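Local coordinates for adhesion and penetration protein autotransporter (Haemophilus influenzae, PDB 3SYJ), which probably acts as a serine protease and, as a self-associating autotransporter passenger, promotes adherence to host cells, invasion and bacterial aggregation, at residues Asn102-Lys105 and His110-Glu113; Asn118-Lys123 and Gly337-Phe342; Ala510-Thr515 and Gly541-Thr546; Gly578-Thr583 and Leu587-Arg592. All blocks are in the same frame, centred on the assembly; numbering follows the deposited sequence.

Contact 1: Asn102-Lys105 and His110-Glu113; sequences NNYK and HPYE
The backbone doubles back between Lys105 and His110, whose CA atoms lie 6.9 Å apart, and neither side of the turn is regular helix or strand. It belongs to a surface loop of the N-terminal peptidase S6 domain, a member of the PA clan of chymotrypsin-like proteases, between strands 96-100 and 120-121. Tyr104 bridges the loop: a chi1 of -162° throws its ring across to 110-113. The hydroxyl reaches furthest, approaching CB of His110 at 3.4 Å. There Tyr112 N donates a weak hydrogen bond to Tyr104 OH, 3.4 Å long and bent to 148°. The same OH meets the Tyr112 ring at its edge, in the ring plane, with CD2 of Tyr112 3.6 Å from it. Further back along the phenol, CE2 of Tyr104 sits 3.2 Å from the carbonyl O of Tyr112. The Tyr112 ring leads away from 102-105, toward Met137 and Asn191; CB of Pro111 sits above one of its faces, off centre.

Beyond the loop, Arg255 makes a cation-pi contact with Tyr104 and hydrogen-bonds the carbonyl O of Glu113, while Tyr258 meets Tyr104 edge-to-face. The phenol is thus wedged between its own loop and residues in and just before helix 256-266. Glu113 points its CB away from 102-105, and its carboxylate pairs with Lys106 in a salt bridge. At the bend, Lys105 and His110 touch through backbone and side chain: O of Lys105 comes within 3.2 Å of CB of His110.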
loop_
_atom_site.group_PDB
_atom_site.type_symbol
_atom_site.label_atom_id
_atom_site.label_comp_id
_atom_site.label_asym_id
_atom_site.label_seq_id
_atom_site.Cartn_x
_atom_site.Cartn_y
_atom_site.Cartn_z
ATOM N N ASN A 102 16.609 -68.527 32.651
ATOM C CA ASN A 102 15.673 -69.404 31.964
ATOM C C ASN A 102 16.342 -70.152 30.817
ATOM O O ASN A 102 15.918 -70.063 29.668
ATOM C CB ASN A 102 14.450 -68.627 31.473
ATOM C CG ASN A 102 13.620 -68.056 32.621
ATOM O OD1 ASN A 102 13.265 -68.769 33.556
ATOM N ND2 ASN A 102 13.311 -66.770 32.548
ATOM N N ASN A 103 17.396 -70.891 31.150
ATOM C CA ASN A 103 18.038 -71.784 30.197
ATOM C C ASN A 103 17.095 -72.925 29.832
ATOM O O ASN A 103 16.591 -73.636 30.698
ATOM C CB ASN A 103 19.358 -72.327 30.756
ATOM C CG ASN A 103 20.411 -71.241 30.936
ATOM O OD1 ASN A 103 20.483 -70.294 30.156
ATOM N ND2 ASN A 103 21.235 -71.379 31.966
ATOM N N TYR A 104 16.846 -73.073 28.538
ATOM C CA TYR A 104 15.984 -74.120 28.003
ATOM C C TYR A 104 16.404 -75.517 28.461
ATOM O O TYR A 104 17.589 -75.839 28.478
ATOM C CB TYR A 104 16.058 -74.057 26.487
ATOM C CG TYR A 104 14.949 -74.750 25.754
ATOM C CD1 TYR A 104 13.769 -74.083 25.458
ATOM C CD2 TYR A 104 15.099 -76.057 25.311
ATOM C CE1 TYR A 104 12.760 -74.707 24.760
ATOM C CE2 TYR A 104 14.095 -76.691 24.612
ATOM C CZ TYR A 104 12.929 -76.012 24.337
ATOM O OH TYR A 104 11.921 -76.637 23.636
ATOM N N LYS A 105 15.428 -76.338 28.832
ATOM C CA LYS A 105 15.676 -77.744 29.127
ATOM C C LYS A 105 14.962 -78.594 28.089
ATOM O O LYS A 105 13.738 -78.554 27.980
ATOM C CB LYS A 105 15.171 -78.121 30.524
ATOM C CG LYS A 105 15.415 -79.589 30.905
ATOM C CD LYS A 105 14.482 -80.047 32.027
ATOM C CE LYS A 105 14.779 -81.476 32.500
ATOM N NZ LYS A 105 15.884 -81.550 33.511
ATOM N N HIS A 110 9.541 -80.409 25.558
ATOM C CA HIS A 110 10.388 -79.332 25.058
ATOM C C HIS A 110 11.412 -79.908 24.096
ATOM O O HIS A 110 12.553 -80.186 24.472
ATOM C CB HIS A 110 11.056 -78.597 26.214
ATOM C CG HIS A 110 10.089 -78.158 27.264
ATOM N ND1 HIS A 110 9.043 -77.303 26.995
ATOM C CD2 HIS A 110 9.995 -78.470 28.578
ATOM C CE1 HIS A 110 8.350 -77.098 28.100
ATOM N NE2 HIS A 110 8.909 -77.791 29.076
ATOM N N PRO A 111 10.988 -80.085 22.842
ATOM C CA PRO A 111 11.676 -80.845 21.792
ATOM C C PRO A 111 13.002 -80.241 21.330
ATOM O O PRO A 111 13.901 -80.990 20.958
ATOM C CB PRO A 111 10.670 -80.821 20.630
ATOM C CG PRO A 111 9.365 -80.404 21.233
ATOM C CD PRO A 111 9.725 -79.506 22.362
ATOM N N TYR A 112 13.107 -78.916 21.364
ATOM C CA TYR A 112 14.184 -78.189 20.693
ATOM C C TYR A 112 15.517 -78.213 21.428
ATOM O O TYR A 112 15.594 -78.633 22.581
ATOM C CB TYR A 112 13.719 -76.763 20.379
ATOM C CG TYR A 112 12.463 -76.791 19.541
ATOM C CD1 TYR A 112 12.527 -77.045 18.176
ATOM C CD2 TYR A 112 11.213 -76.628 20.117
ATOM C CE1 TYR A 112 11.385 -77.104 17.403
ATOM C CE2 TYR A 112 10.064 -76.688 19.355
ATOM C CZ TYR A 112 10.155 -76.927 17.996
ATOM O OH TYR A 112 9.013 -76.990 17.227
ATOM N N GLU A 113 16.568 -77.784 20.735
ATOM C CA GLU A 113 17.924 -77.794 21.275
ATOM C C GLU A 113 18.074 -76.789 22.400
ATOM O O GLU A 113 17.480 -75.714 22.355
ATOM C CB GLU A 113 18.931 -77.487 20.171
ATOM C CG GLU A 113 18.967 -78.557 19.103
ATOM C CD GLU A 113 19.271 -79.923 19.682
ATOM O OE1 GLU A 113 20.377 -80.102 20.244
ATOM O OE2 GLU A 113 18.397 -80.811 19.577
#

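Contact 2: Asn118-Lys123 and Gly337-Phe342; sequences NPRLHK and GETLYF
This is a junction between the protease domain and the beta-helix stem: Arg120, on the short strand 120-121, which pairs antiparallel with strand 96-100, reaches across to Gly337, just ahead of a strand in one of the first turns of the beta-helix. Its side chain leaves with CG anti to the backbone N (chi1 -177°) and stays extended as far as NE, which carries the guanidinium over to the beta-helix. There it grips a single atom with both terminal nitrogens. NH1 of Arg120 donates to O of Gly337 at 3.1 Å, with the C=O...N angle at 167°, close to the line of the carbonyl bond. NH2 of Arg120 donates to that same O of Gly337 at 3.2 Å, tilted 25° out of the carbonyl plane. The acceptor lies in the guanidinium plane, almost straight ahead of CZ, so the two bonds fix where the end of the arginine points and share one oxygen.

Outside the two segments, NH1 also binds Asn335 OD1, and NE has a long, weak ion pair with Asp266, which would partly balance the buried positive charge. Glu338 turns its CB away from Arg120, and its carboxylate is bound by Thr269 and Thr305. The hydroxyl of Thr339 is engaged by Gly362 N. Toward the arginine it makes a packing contact alone: OG1 of Thr339 lies at the guanidinium edge, 3.7 Å from NH2 of Arg120.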
loop_
_atom_site.group_PDB
_atom_site.type_symbol
_atom_site.label_atom_id
_atom_site.label_comp_id
_atom_site.label_asym_id
_atom_site.label_seq_id
_atom_site.Cartn_x
_atom_site.Cartn_y
_atom_site.Cartn_z
ATOM N N ASN A 118 15.797 -67.416 27.895
ATOM C CA ASN A 118 14.915 -66.249 27.933
ATOM C C ASN A 118 15.049 -65.474 29.243
ATOM O O ASN A 118 14.160 -65.531 30.092
ATOM C CB ASN A 118 13.462 -66.687 27.775
ATOM C CG ASN A 118 12.950 -66.517 26.364
ATOM O OD1 ASN A 118 13.048 -65.436 25.785
ATOM N ND2 ASN A 118 12.381 -67.578 25.809
ATOM N N PRO A 119 16.163 -64.747 29.412
ATOM C CA PRO A 119 16.455 -64.038 30.662
ATOM C C PRO A 119 15.370 -63.046 31.067
ATOM O O PRO A 119 14.779 -62.367 30.222
ATOM C CB PRO A 119 17.752 -63.290 30.346
ATOM C CG PRO A 119 18.390 -64.078 29.260
ATOM C CD PRO A 119 17.253 -64.621 28.435
ATOM N N ARG A 120 15.116 -62.983 32.371
ATOM C CA ARG A 120 14.220 -62.003 32.967
ATOM C C ARG A 120 15.083 -60.891 33.564
ATOM O O ARG A 120 16.103 -61.166 34.198
ATOM C CB ARG A 120 13.377 -62.677 34.057
ATOM C CG ARG A 120 12.336 -61.800 34.730
ATOM C CD ARG A 120 11.725 -62.512 35.933
ATOM N NE ARG A 120 10.480 -61.885 36.366
ATOM C CZ ARG A 120 9.988 -61.958 37.602
ATOM N NH1 ARG A 120 10.635 -62.632 38.543
ATOM N NH2 ARG A 120 8.848 -61.348 37.899
ATOM N N LEU A 121 14.685 -59.642 33.335
ATOM C CA LEU A 121 15.422 -58.473 33.816
ATOM C C LEU A 121 14.799 -57.954 35.106
ATOM O O LEU A 121 13.653 -58.253 35.402
ATOM C CB LEU A 121 15.405 -57.379 32.753
ATOM C CG LEU A 121 15.931 -57.831 31.392
ATOM C CD1 LEU A 121 15.815 -56.711 30.361
ATOM C CD2 LEU A 121 17.365 -58.304 31.519
ATOM N N HIS A 122 15.550 -57.176 35.875
ATOM C CA HIS A 122 15.059 -56.738 37.173
ATOM C C HIS A 122 14.117 -55.535 37.087
ATOM O O HIS A 122 13.389 -55.256 38.038
ATOM C CB HIS A 122 16.209 -56.508 38.171
ATOM C CG HIS A 122 16.878 -55.171 38.054
ATOM N ND1 HIS A 122 17.434 -54.711 36.879
ATOM C CD2 HIS A 122 17.112 -54.211 38.982
ATOM C CE1 HIS A 122 17.963 -53.519 37.083
ATOM N NE2 HIS A 122 17.779 -53.190 38.350
ATOM N N LYS A 123 14.112 -54.851 35.942
ATOM C CA LYS A 123 13.226 -53.706 35.731
ATOM C C LYS A 123 12.524 -53.764 34.379
ATOM O O LYS A 123 13.060 -54.336 33.431
ATOM C CB LYS A 123 14.016 -52.405 35.808
ATOM C CG LYS A 123 14.541 -52.057 37.190
ATOM C CD LYS A 123 13.445 -51.570 38.113
ATOM C CE LYS A 123 14.033 -51.143 39.453
ATOM N NZ LYS A 123 13.006 -50.546 40.359
ATOM N N GLY A 337 10.172 -62.462 43.429
ATOM C CA GLY A 337 8.989 -61.631 43.290
ATOM C C GLY A 337 8.162 -61.957 42.061
ATOM O O GLY A 337 8.695 -62.116 40.965
ATOM N N GLU A 338 6.850 -62.065 42.243
ATOM C CA GLU A 338 5.945 -62.265 41.121
ATOM C C GLU A 338 5.323 -60.939 40.671
ATOM O O GLU A 338 5.235 -59.982 41.438
ATOM C CB GLU A 338 4.847 -63.267 41.481
ATOM C CG GLU A 338 3.975 -62.856 42.666
ATOM C CD GLU A 338 2.834 -63.828 42.920
ATOM O OE1 GLU A 338 1.952 -63.950 42.046
ATOM O OE2 GLU A 338 2.814 -64.469 43.994
ATOM N N THR A 339 4.906 -60.888 39.415
ATOM C CA THR A 339 4.244 -59.708 38.879
ATOM C C THR A 339 2.741 -59.796 39.154
ATOM O O THR A 339 2.159 -60.875 39.107
ATOM C CB THR A 339 4.544 -59.561 37.377
ATOM O OG1 THR A 339 5.915 -59.179 37.220
ATOM C CG2 THR A 339 3.648 -58.511 36.728
ATOM N N LEU A 340 2.120 -58.665 39.469
ATOM C CA LEU A 340 0.710 -58.669 39.841
ATOM C C LEU A 340 -0.107 -57.919 38.813
ATOM O O LEU A 340 0.369 -56.951 38.225
ATOM C CB LEU A 340 0.510 -58.030 41.210
ATOM C CG LEU A 340 1.256 -58.668 42.376
ATOM C CD1 LEU A 340 1.210 -57.722 43.565
ATOM C CD2 LEU A 340 0.680 -60.036 42.733
ATOM N N TYR A 341 -1.337 -58.369 38.603
ATOM C CA TYR A 341 -2.222 -57.749 37.623
ATOM C C TYR A 341 -3.534 -57.360 38.287
ATOM O O TYR A 341 -4.259 -58.214 38.795
ATOM C CB TYR A 341 -2.475 -58.689 36.435
ATOM C CG TYR A 341 -3.397 -58.118 35.374
ATOM C CD1 TYR A 341 -2.933 -57.199 34.439
ATOM C CD2 TYR A 341 -4.733 -58.503 35.302
ATOM C CE1 TYR A 341 -3.778 -56.671 33.467
ATOM C CE2 TYR A 341 -5.583 -57.986 34.334
ATOM C CZ TYR A 341 -5.102 -57.069 33.421
ATOM O OH TYR A 341 -5.948 -56.554 32.458
ATOM N N PHE A 342 -3.822 -56.062 38.288
ATOM C CA PHE A 342 -5.021 -55.530 38.913
ATOM C C PHE A 342 -5.928 -54.958 37.842
ATOM O O PHE A 342 -5.518 -54.098 37.058
ATOM C CB PHE A 342 -4.673 -54.395 39.873
ATOM C CG PHE A 342 -3.934 -54.824 41.113
ATOM C CD1 PHE A 342 -4.624 -55.150 42.270
ATOM C CD2 PHE A 342 -2.547 -54.843 41.140
ATOM C CE1 PHE A 342 -3.945 -55.517 43.426
ATOM C CE2 PHE A 342 -1.858 -55.216 42.291
ATOM C CZ PHE A 342 -2.559 -55.551 43.434
#

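Contact 3: Ala510-Thr515 and Gly541-Thr546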
loop_
_atom_site.group_PDB
_atom_site.type_symbol
_atom_site.label_atom_id
_atom_site.label_comp_id
_atom_site.label_asym_id
_atom_site.label_seq_id
_atom_site.Cartn_x
_atom_site.Cartn_y
_atom_site.Cartn_z
ATOM N N ALA A 510 3.101 -20.434 29.834
ATOM C CA ALA A 510 4.227 -21.034 30.543
ATOM C C ALA A 510 5.538 -20.412 30.070
ATOM O O ALA A 510 5.636 -19.947 28.937
ATOM C CB ALA A 510 4.240 -22.548 30.344
ATOM N N ASN A 511 6.535 -20.378 30.944
ATOM C CA ASN A 511 7.846 -19.878 30.550
ATOM C C ASN A 511 8.954 -20.872 30.874
ATOM O O ASN A 511 8.943 -21.487 31.932
ATOM C CB ASN A 511 8.146 -18.549 31.236
ATOM C CG ASN A 511 7.072 -17.508 30.990
ATOM O OD1 ASN A 511 6.636 -17.297 29.856
ATOM N ND2 ASN A 511 6.637 -16.852 32.057
ATOM N N VAL A 512 9.896 -21.034 29.950
ATOM C CA VAL A 512 11.133 -21.739 30.250
ATOM C C VAL A 512 12.280 -20.747 30.167
ATOM O O VAL A 512 12.480 -20.092 29.144
ATOM C CB VAL A 512 11.414 -22.897 29.264
ATOM C CG1 VAL A 512 12.610 -23.720 29.734
ATOM C CG2 VAL A 512 10.204 -23.787 29.115
ATOM N N THR A 513 13.031 -20.629 31.251
ATOM C CA THR A 513 14.216 -19.788 31.253
ATOM C C THR A 513 15.464 -20.671 31.264
ATOM O O THR A 513 15.535 -21.648 32.002
ATOM C CB THR A 513 14.204 -18.818 32.458
ATOM O OG1 THR A 513 12.993 -18.048 32.430
ATOM C CG2 THR A 513 15.406 -17.875 32.431
ATOM N N ILE A 514 16.428 -20.338 30.414
ATOM C CA ILE A 514 17.715 -21.020 30.394
ATOM C C ILE A 514 18.803 -20.017 30.759
ATOM O O ILE A 514 18.932 -18.974 30.113
ATOM C CB ILE A 514 17.998 -21.646 29.019
ATOM C CG1 ILE A 514 16.959 -22.733 28.718
ATOM C CG2 ILE A 514 19.399 -22.236 28.976
ATOM C CD1 ILE A 514 16.967 -23.209 27.287
ATOM N N THR A 515 19.563 -20.317 31.810
ATOM C CA THR A 515 20.568 -19.380 32.326
ATOM C C THR A 515 22.017 -19.780 32.023
ATOM O O THR A 515 22.941 -18.997 32.237
ATOM C CB THR A 515 20.421 -19.186 33.847
ATOM O OG1 THR A 515 20.584 -20.449 34.511
ATOM C CG2 THR A 515 19.044 -18.618 34.175
ATOM N N GLY A 541 16.310 -30.543 20.935
ATOM C CA GLY A 541 14.895 -30.843 20.809
ATOM C C GLY A 541 13.988 -29.709 20.363
ATOM O O GLY A 541 14.421 -28.765 19.690
ATOM N N TRP A 542 12.715 -29.823 20.748
ATOM C CA TRP A 542 11.671 -28.879 20.363
ATOM C C TRP A 542 11.150 -28.031 21.525
ATOM O O TRP A 542 11.062 -28.502 22.664
ATOM C CB TRP A 542 10.487 -29.623 19.722
ATOM C CG TRP A 542 10.717 -29.948 18.289
ATOM C CD1 TRP A 542 11.333 -31.058 17.790
ATOM C CD2 TRP A 542 10.353 -29.148 17.161
ATOM N NE1 TRP A 542 11.375 -31.000 16.424
ATOM C CE2 TRP A 542 10.780 -29.836 16.009
ATOM C CE3 TRP A 542 9.710 -27.917 17.013
ATOM C CZ2 TRP A 542 10.583 -29.338 14.720
ATOM C CZ3 TRP A 542 9.510 -27.419 15.732
ATOM C CH2 TRP A 542 9.950 -28.129 14.602
ATOM N N PHE A 543 10.819 -26.779 21.216
ATOM C CA PHE A 543 10.033 -25.913 22.096
ATOM C C PHE A 543 8.699 -25.630 21.427
ATOM O O PHE A 543 8.645 -24.983 20.386
ATOM C CB PHE A 543 10.756 -24.593 22.360
ATOM C CG PHE A 543 11.939 -24.726 23.266
ATOM C CD1 PHE A 543 11.762 -24.944 24.622
ATOM C CD2 PHE A 543 13.225 -24.636 22.769
ATOM C CE1 PHE A 543 12.846 -25.075 25.464
ATOM C CE2 PHE A 543 14.323 -24.762 23.611
ATOM C CZ PHE A 543 14.132 -24.980 24.960
ATOM N N GLY A 544 7.620 -26.131 22.011
ATOM C CA GLY A 544 6.310 -25.963 21.415
ATOM C C GLY A 544 5.825 -27.282 20.854
ATOM O O GLY A 544 6.622 -28.149 20.493
ATOM N N GLU A 545 4.511 -27.440 20.784
ATOM C CA GLU A 545 3.922 -28.674 20.304
ATOM C C GLU A 545 3.837 -28.657 18.784
ATOM O O GLU A 545 3.380 -27.679 18.191
ATOM C CB GLU A 545 2.534 -28.862 20.912
ATOM C CG GLU A 545 1.812 -30.101 20.420
ATOM C CD GLU A 545 2.557 -31.379 20.758
ATOM O OE1 GLU A 545 2.680 -31.705 21.959
ATOM O OE2 GLU A 545 3.019 -32.057 19.817
ATOM N N THR A 546 4.285 -29.733 18.148
ATOM C CA THR A 546 4.206 -29.825 16.693
ATOM C C THR A 546 3.004 -30.642 16.225
ATOM O O THR A 546 2.579 -30.519 15.080
ATOM C CB THR A 546 5.476 -30.447 16.093
ATOM O OG1 THR A 546 5.817 -31.627 16.829
ATOM C CG2 THR A 546 6.634 -29.455 16.148
#
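Strand 510-514 and the short strand 542-543 run in roughly opposite directions and face each other across the inside of the beta-helix; even at their nearest, CA of Val512 and CA of Phe543 are 9.2 Å apart. No backbone hydrogen bonds pass between them, since they lie on different faces of the coil: 510-514 pairs in parallel with strands 487-489 and 555-559, whereas 542-543 pairs with 499-502 and 567-575. Side chains alone fill the distance.

Phe543 does the reaching from one side. Its CG stands anti to the carbonyl carbon (chi1 -72°), and the ring pushes inward until its CZ and CE1 atoms meet the aliphatic side chains of the other strand. CZ of Phe543 is 4.1 Å from CD1 of Ile514, which gets there because the isoleucine chain is extended beyond CG1 (chi2 168°). Next to it, CE1 of Phe543 meets CG1 of Val512 more loosely, at 4.5 Å. The ring takes both methyls obliquely, and Tyr539, Ile501 and Leu557 also pack on Phe543.

Alternation along the strand is plain. Val512 and Ile514 point in, while Asn511 and Thr513, alternating with them, are partly exposed; OD1 of Asn511 is hydrogen-bonded by ND2 of Asn556, the neighbouring turn's asparagine. Trp542 likewise faces the other way from Phe543, with CG2 of Thr546 3.5 Å above its ring plane. Carbon alone meets carbon across this contact, which implies that its cohesion comes from dispersion and exclusion of water, with no directional bond fixing the rotation of the Phe543 ring.

Contact 4: Gly578-Thr583 and Leu587-Arg592; sequences GDITQT and LFFSGR
Gln582 and Leu587 make the tight end of this contact, next to the turn that joins strand 579-582 to strand 587-589 round a corner of the beta-solenoid. The axes of the two short strands come no nearer than 10.1 Å and their directions differ by 142°, so side chains have to close the gap. Gln582 is stretched straight out from its backbone (chi1 -180°) and runs alongside Leu587, the two chains pointing contrary ways. OE1 of Gln582 lies 3.4 Å from CB of Leu587, and the amide carbon CD of Gln582 is 3.6 Å from that same CB. NE2 is spoken for by the carbonyls of Ser638 and Lys584, which fix the turn of this buried amide.

Beside it the contacts are purely between carbons, at ordinary packing distance. CG2 of Ile580 stands 4.2 Å from CD2 of Leu587. The longer branch of Ile580 ends in CD1, which meets Phe589 at the ring edge and in the ring plane, 3.9 Å from CE1 of Phe589. Phe627 adds an edge-to-face partner to Phe589. The loose side is the solvent side, where Asp579, Thr581 and Thr583 are partly exposed and leave the contact to the inward residues; Asp579 OD1 instead takes a hydrogen bond from Asn631.

Among its neighbours, strand 579-582 is stacked in parallel between strands 555-559 and 631-634, while 586-593 runs parallel to 567-575 and 638-641. The interior packing therefore links two faces of the coil, with Ile580 also touching Phe632 and Leu587 touching Leu568 and Leu570.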
loop_
_atom_site.group_PDB
_atom_site.type_symbol
_atom_site.label_atom_id
_atom_site.label_comp_id
_atom_site.label_asym_id
_atom_site.label_seq_id
_atom_site.Cartn_x
_atom_site.Cartn_y
_atom_site.Cartn_z
ATOM N N GLY A 578 4.143 -17.760 21.324
ATOM C CA GLY A 578 4.844 -16.991 22.328
ATOM C C GLY A 578 6.146 -16.481 21.749
ATOM O O GLY A 578 6.367 -16.556 20.540
ATOM N N ASP A 579 7.018 -15.972 22.610
ATOM C CA ASP A 579 8.219 -15.299 22.156
ATOM C C ASP A 579 9.476 -16.024 22.578
ATOM O O ASP A 579 9.448 -16.862 23.478
ATOM C CB ASP A 579 8.286 -13.892 22.745
ATOM C CG ASP A 579 7.142 -13.021 22.308
ATOM O OD1 ASP A 579 6.512 -13.333 21.277
ATOM O OD2 ASP A 579 6.881 -12.020 23.001
ATOM N N ILE A 580 10.578 -15.673 21.921
ATOM C CA ILE A 580 11.909 -16.036 22.377
ATOM C C ILE A 580 12.633 -14.740 22.710
ATOM O O ILE A 580 12.713 -13.826 21.877
ATOM C CB ILE A 580 12.706 -16.821 21.304
ATOM C CG1 ILE A 580 12.033 -18.160 21.003
ATOM C CG2 ILE A 580 14.137 -17.058 21.760
ATOM C CD1 ILE A 580 12.716 -18.951 19.902
ATOM N N THR A 581 13.150 -14.669 23.934
ATOM C CA THR A 581 13.836 -13.483 24.439
ATOM C C THR A 581 15.291 -13.771 24.795
ATOM O O THR A 581 15.591 -14.738 25.497
ATOM C CB THR A 581 13.126 -12.942 25.698
ATOM O OG1 THR A 581 11.785 -12.572 25.357
ATOM C CG2 THR A 581 13.874 -11.730 26.271
ATOM N N GLN A 582 16.195 -12.924 24.318
ATOM C CA GLN A 582 17.599 -13.046 24.685
ATOM C C GLN A 582 18.092 -11.774 25.378
ATOM O O GLN A 582 17.931 -10.667 24.860
ATOM C CB GLN A 582 18.449 -13.348 23.454
ATOM C CG GLN A 582 19.923 -13.497 23.755
ATOM C CD GLN A 582 20.743 -13.724 22.505
ATOM O OE1 GLN A 582 20.214 -13.716 21.395
ATOM N NE2 GLN A 582 22.043 -13.924 22.677
ATOM N N THR A 583 18.697 -11.929 26.549
ATOM C CA THR A 583 19.164 -10.771 27.303
ATOM C C THR A 583 20.671 -10.587 27.209
ATOM O O THR A 583 21.187 -9.517 27.517
ATOM C CB THR A 583 18.782 -10.873 28.784
ATOM O OG1 THR A 583 19.452 -11.994 29.372
ATOM C CG2 THR A 583 17.275 -11.053 28.936
ATOM N N LEU A 587 23.237 -16.779 21.032
ATOM C CA LEU A 587 22.136 -17.691 20.757
ATOM C C LEU A 587 22.168 -18.105 19.288
ATOM O O LEU A 587 22.059 -17.260 18.399
ATOM C CB LEU A 587 20.804 -17.020 21.102
ATOM C CG LEU A 587 19.516 -17.805 20.858
ATOM C CD1 LEU A 587 19.498 -19.087 21.680
ATOM C CD2 LEU A 587 18.309 -16.940 21.182
ATOM N N PHE A 588 22.326 -19.404 19.037
ATOM C CA PHE A 588 22.431 -19.918 17.672
ATOM C C PHE A 588 21.211 -20.731 17.297
ATOM O O PHE A 588 20.827 -21.651 18.017
ATOM C CB PHE A 588 23.682 -20.797 17.507
ATOM C CG PHE A 588 24.930 -20.029 17.152
ATOM C CD1 PHE A 588 25.491 -19.141 18.053
ATOM C CD2 PHE A 588 25.543 -20.201 15.924
ATOM C CE1 PHE A 588 26.639 -18.432 17.730
ATOM C CE2 PHE A 588 26.692 -19.499 15.599
ATOM C CZ PHE A 588 27.239 -18.618 16.505
ATOM N N PHE A 589 20.597 -20.381 16.172
ATOM C CA PHE A 589 19.588 -21.230 15.544
ATOM C C PHE A 589 20.278 -21.939 14.395
ATOM O O PHE A 589 20.792 -21.296 13.480
ATOM C CB PHE A 589 18.416 -20.405 15.015
ATOM C CG PHE A 589 17.680 -19.639 16.076
ATOM C CD1 PHE A 589 16.534 -20.158 16.657
ATOM C CD2 PHE A 589 18.131 -18.397 16.484
ATOM C CE1 PHE A 589 15.850 -19.449 17.632
ATOM C CE2 PHE A 589 17.464 -17.684 17.453
ATOM C CZ PHE A 589 16.317 -18.210 18.033
ATOM N N SER A 590 20.313 -23.265 14.444
ATOM C CA SER A 590 21.134 -24.006 13.500
ATOM C C SER A 590 20.511 -25.336 13.106
ATOM O O SER A 590 19.699 -25.900 13.841
ATOM C CB SER A 590 22.517 -24.255 14.113
ATOM O OG SER A 590 23.385 -24.909 13.197
ATOM N N GLY A 591 20.894 -25.830 11.936
ATOM C CA GLY A 591 20.655 -27.215 11.592
ATOM C C GLY A 591 21.761 -28.003 12.263
ATOM O O GLY A 591 22.537 -27.438 13.035
ATOM N N ARG A 592 21.847 -29.300 11.982
ATOM C CA ARG A 592 22.894 -30.143 12.566
ATOM C C ARG A 592 23.355 -31.238 11.601
ATOM O O ARG A 592 22.608 -31.656 10.714
ATOM C CB ARG A 592 22.414 -30.785 13.870
ATOM C CG ARG A 592 21.142 -31.608 13.730
ATOM C CD ARG A 592 21.149 -32.765 14.707
ATOM N NE ARG A 592 22.220 -33.699 14.376
ATOM C CZ ARG A 592 22.738 -34.593 15.214
ATOM N NH1 ARG A 592 22.286 -34.693 16.456
ATOM N NH2 ARG A 592 23.716 -35.387 14.803
#

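Following the chain from the N terminus, the four contacts close in series; none nests within or crosses another. Contact 1 closes a small loop in the protease domain, with four residues between its segments. Contact 2 opens a few residues later and spans 213 residues, tying that domain to an early part of the beta-helix. These two meet directly: ND2 of Asn102 and O of Asn118 are 2.9 Å apart, probably hydrogen-bonded. Further along the stem, contact 3 closes 25 residues and contact 4 only three, each joining different faces of the solenoid. Their centres are about 10 Å apart, whereas those of contacts 2 and 3 are about 37 Å apart.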